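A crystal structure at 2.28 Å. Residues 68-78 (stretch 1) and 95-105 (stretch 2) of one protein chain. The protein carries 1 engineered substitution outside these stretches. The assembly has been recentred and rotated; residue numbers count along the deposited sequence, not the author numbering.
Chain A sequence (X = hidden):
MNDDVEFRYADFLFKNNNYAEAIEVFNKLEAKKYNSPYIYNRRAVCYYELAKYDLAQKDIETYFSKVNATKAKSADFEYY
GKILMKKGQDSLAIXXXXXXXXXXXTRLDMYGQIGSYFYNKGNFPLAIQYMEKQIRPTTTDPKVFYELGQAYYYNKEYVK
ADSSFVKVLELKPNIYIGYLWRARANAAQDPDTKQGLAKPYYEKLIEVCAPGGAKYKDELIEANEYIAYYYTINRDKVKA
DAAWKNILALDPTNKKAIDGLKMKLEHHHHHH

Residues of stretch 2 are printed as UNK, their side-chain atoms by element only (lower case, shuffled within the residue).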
# COMPACT_ATOMS: atom_id res chain seq x y z
N ASN A 68 14.75 16.29 24.18
CA ASN A 68 14.35 15.92 25.53
C ASN A 68 13.31 14.79 25.43
O ASN A 68 12.21 14.96 24.89
CB ASN A 68 13.75 17.14 26.22
CG ASN A 68 13.19 16.82 27.59
OD1 ASN A 68 12.37 15.91 27.75
ND2 ASN A 68 13.62 17.57 28.59
N ALA A 69 13.67 13.63 25.97
CA ALA A 69 12.83 12.43 25.97
C ALA A 69 11.34 12.64 26.18
O ALA A 69 10.53 11.92 25.61
CB ALA A 69 13.35 11.43 27.00
N THR A 70 10.95 13.59 27.03
CA THR A 70 9.52 13.80 27.26
C THR A 70 8.88 14.62 26.15
O THR A 70 7.65 14.68 26.05
CB THR A 70 9.25 14.48 28.63
OG1 THR A 70 9.86 15.78 28.68
CG2 THR A 70 9.79 13.63 29.75
N LYS A 71 9.71 15.23 25.31
CA LYS A 71 9.22 16.06 24.21
C LYS A 71 9.09 15.28 22.92
O LYS A 71 8.19 15.56 22.12
CB LYS A 71 10.16 17.25 23.97
CG LYS A 71 10.38 18.13 25.19
CD LYS A 71 9.12 18.81 25.68
CE LYS A 71 9.44 19.60 26.94
NZ LYS A 71 10.68 20.41 26.73
N ALA A 72 9.97 14.30 22.70
CA ALA A 72 9.93 13.48 21.49
C ALA A 72 8.50 13.07 21.15
O ALA A 72 7.71 12.76 22.04
CB ALA A 72 10.79 12.26 21.66
N LYS A 73 8.17 13.05 19.87
CA LYS A 73 6.82 12.68 19.47
C LYS A 73 6.75 11.34 18.74
O LYS A 73 7.76 10.77 18.36
CB LYS A 73 6.22 13.76 18.57
CG LYS A 73 6.11 15.12 19.22
CD LYS A 73 4.88 15.20 20.10
CE LYS A 73 4.27 16.59 20.03
NZ LYS A 73 2.79 16.54 20.06
N SER A 74 5.53 10.87 18.54
CA SER A 74 5.31 9.62 17.84
C SER A 74 5.89 9.70 16.43
O SER A 74 6.48 8.75 15.93
CB SER A 74 3.81 9.37 17.76
OG SER A 74 3.54 8.25 16.97
N ALA A 75 5.73 10.85 15.82
CA ALA A 75 6.21 11.08 14.47
C ALA A 75 7.71 10.92 14.32
O ALA A 75 8.19 10.38 13.33
CB ALA A 75 5.79 12.47 14.01
N ASP A 76 8.47 11.40 15.29
CA ASP A 76 9.92 11.30 15.22
C ASP A 76 10.38 9.85 15.16
O ASP A 76 11.28 9.51 14.38
CB ASP A 76 10.55 12.00 16.42
CG ASP A 76 10.02 13.39 16.60
OD1 ASP A 76 10.01 14.14 15.60
OD2 ASP A 76 9.62 13.72 17.74
N PHE A 77 9.77 8.99 15.98
CA PHE A 77 10.14 7.57 15.98
C PHE A 77 9.75 6.97 14.63
O PHE A 77 10.50 6.17 14.04
CB PHE A 77 9.44 6.83 17.12
CG PHE A 77 9.95 7.19 18.47
CD1 PHE A 77 11.02 6.49 19.03
CD2 PHE A 77 9.41 8.26 19.17
CE1 PHE A 77 11.54 6.85 20.28
CE2 PHE A 77 9.92 8.63 20.42
CZ PHE A 77 10.98 7.93 20.97
N GLU A 78 8.58 7.36 14.13
CA GLU A 78 8.09 6.87 12.85
C GLU A 78 9.11 7.12 11.74
O GLU A 78 9.50 6.20 11.03
CB GLU A 78 6.77 7.55 12.50
CG GLU A 78 6.37 7.44 11.05
CD GLU A 78 5.06 8.13 10.77
OE1 GLU A 78 4.79 9.19 11.38
OE2 GLU A 78 4.30 7.62 9.92
N UNK A 95 11.66 -1.75 15.40
CA UNK A 95 11.56 -1.33 16.79
C UNK A 95 11.05 0.10 16.88
O UNK A 95 10.23 0.42 17.72
o UNK A 95 15.55 -2.79 18.65
c UNK A 95 12.91 -1.45 17.49
c UNK A 95 14.37 -2.88 18.97
n UNK A 95 13.97 -2.97 20.24
c UNK A 95 13.27 -2.87 17.92
N UNK A 96 11.55 0.95 15.99
CA UNK A 96 11.15 2.35 15.95
C UNK A 96 9.67 2.47 15.61
O UNK A 96 8.98 3.37 16.09
c UNK A 96 13.75 3.36 16.67
n UNK A 96 14.50 2.45 17.28
c UNK A 96 11.98 3.12 14.93
c UNK A 96 13.46 3.12 15.22
o UNK A 96 13.29 4.34 17.25
N UNK A 97 9.17 1.57 14.77
CA UNK A 97 7.75 1.60 14.42
C UNK A 97 6.96 1.23 15.65
O UNK A 97 5.90 1.78 15.91
c UNK A 97 7.93 0.98 11.93
c UNK A 97 8.06 2.32 11.55
o UNK A 97 9.33 2.03 8.12
c UNK A 97 8.54 2.67 10.28
c UNK A 97 8.87 1.68 9.38
c UNK A 97 8.28 0.00 11.00
c UNK A 97 8.75 0.34 9.73
c UNK A 97 7.39 0.61 13.29
N UNK A 98 7.49 0.28 16.42
CA UNK A 98 6.82 -0.15 17.63
C UNK A 98 6.86 0.97 18.63
O UNK A 98 5.86 1.34 19.21
o UNK A 98 5.08 -3.16 18.71
c UNK A 98 7.50 -1.38 18.19
c UNK A 98 6.91 -1.84 19.51
c UNK A 98 5.44 -2.21 19.39
n UNK A 98 4.59 -1.43 20.05
N UNK A 99 8.04 1.54 18.81
CA UNK A 99 8.20 2.64 19.75
C UNK A 99 7.19 3.77 19.50
O UNK A 99 6.63 4.34 20.43
c UNK A 99 9.61 3.19 19.67
N UNK A 100 6.96 4.07 18.23
CA UNK A 100 6.05 5.15 17.84
C UNK A 100 4.60 4.93 18.25
O UNK A 100 3.90 5.87 18.61
c UNK A 100 6.14 5.37 16.34
N UNK A 101 4.15 3.69 18.18
CA UNK A 101 2.78 3.39 18.56
C UNK A 101 2.71 3.30 20.09
O UNK A 101 1.63 3.47 20.68
c UNK A 101 3.10 0.90 18.36
c UNK A 101 2.28 2.08 17.90
c UNK A 101 0.80 1.89 18.21
N UNK A 102 3.85 3.07 20.73
CA UNK A 102 3.93 3.01 22.19
C UNK A 102 3.82 4.43 22.76
O UNK A 102 3.30 4.64 23.84
o UNK A 102 4.21 0.28 22.56
c UNK A 102 5.27 2.41 22.66
c UNK A 102 5.31 0.89 22.57
o UNK A 102 6.43 0.32 22.53
N UNK A 103 4.32 5.39 22.00
CA UNK A 103 4.31 6.80 22.38
C UNK A 103 2.95 7.45 22.09
O UNK A 103 2.50 8.34 22.81
n UNK A 103 5.26 11.84 25.24
c UNK A 103 5.99 11.23 24.32
n UNK A 103 5.40 10.51 23.37
c UNK A 103 5.22 9.01 21.42
c UNK A 103 6.13 9.81 22.31
n UNK A 103 7.31 11.36 24.34
c UNK A 103 5.43 7.52 21.63
N UNK A 104 2.31 7.02 21.02
CA UNK A 104 1.00 7.53 20.64
C UNK A 104 0.19 6.30 20.23
O UNK A 104 0.26 5.84 19.09
c UNK A 104 1.12 8.49 19.45
c UNK A 104 -0.20 9.14 19.08
o UNK A 104 -0.17 10.21 18.44
o UNK A 104 -1.27 8.58 19.42
N UNK A 105 -0.58 5.76 21.17
CA UNK A 105 -1.35 4.56 20.92
C UNK A 105 -2.47 4.62 19.88
O UNK A 105 -3.14 3.62 19.63
o UNK A 105 -2.90 4.92 22.74
c UNK A 105 -0.82 3.81 23.24
c UNK A 105 -1.93 4.01 22.22

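Position 95 has three carbons in a row, the third carrying one oxygen and one nitrogen, and its side chain stays out of reach of stretch 1: Gln-95, with no contact.

Position 96 repeats that composition, but here CB lies 3.5 Å from Phe-77 O and the amide oxygen 3.6 Å from Phe-77 CD1. The residue is Gln-96; its OE1 sits at the edge of the phenylalanine ring, near the ring plane.

At position 97 one carbon leads to a six-carbon ring bearing an oxygen, which identifies Tyr-97. Its CA-to-CB bond points away from stretch 1, yet the ring comes nearer, with CE1 3.7 Å from Glu-78 O, an edge contact.

Position 98 is a third amide with three carbons, Gln-98, directed away. Position 99 has a single carbon, CB, 3.6 Å from Phe-77 CD1: Ala-99. Position 100 is likewise one carbon, with CB 3.7 Å from Phe-77 CB and 3.8 Å from Glu-78 N: Ala-100. Here the backbones come close, Ser-74 CA lying 4.5 Å from Ala-100 CA.

Position 101 has one carbon carrying two more, a beta-branched hydrocarbon: Val-101, facing away. Position 102 has two carbons, the second with two oxygens, a carboxylate one carbon from CA: Asp-102. Its OD1 accepts a weak hydrogen bond from Gln-98 NE2 (3.1 Å), one turn earlier.

Position 103 has three carbons, a nitrogen, then a carbon with two more nitrogens. That guanidinium defines Arg-103. NH1 is 2.7 Å from Ala-72 O, which lies over one face of the group; the poor angle excludes a hydrogen bond despite the short distance. The residue is poorly ordered.

Position 104 has two carbons, the second carrying two oxygens, with CB 3.3 Å from Ser-74 CB: Asp-104, the first residue to leave helical phi/psi. Position 105, one carbon bearing an oxygen and a carbon, is Thr-105, pointing away.

The two helices run nearly antiparallel (171°), with axes 7.8 Å apart at closest approach. Phe-77 acts as a knob among Gln-96, Ala-99, Ala-100 and Arg-103, and the single-carbon side chains of the two alanines meet it directly. Beside this packing, Ser-74 OG donates to Ala-100 O at 2.9 Å, the one hydrogen bond across the contact. That carbonyl also accepts from Asp-104 N (3.1 Å), so the serine joins an acceptor already used by the backbone at the helix's C-terminal end. Arg-103 extends the contact to the loop before helix 74-78, its NH1 3.5 Å from Ala-69 O, while its CG lies 3.4 Å from Ser-74 N at the helix start.

Stretch 2, residues 95-105: QQYQAAVDRDT
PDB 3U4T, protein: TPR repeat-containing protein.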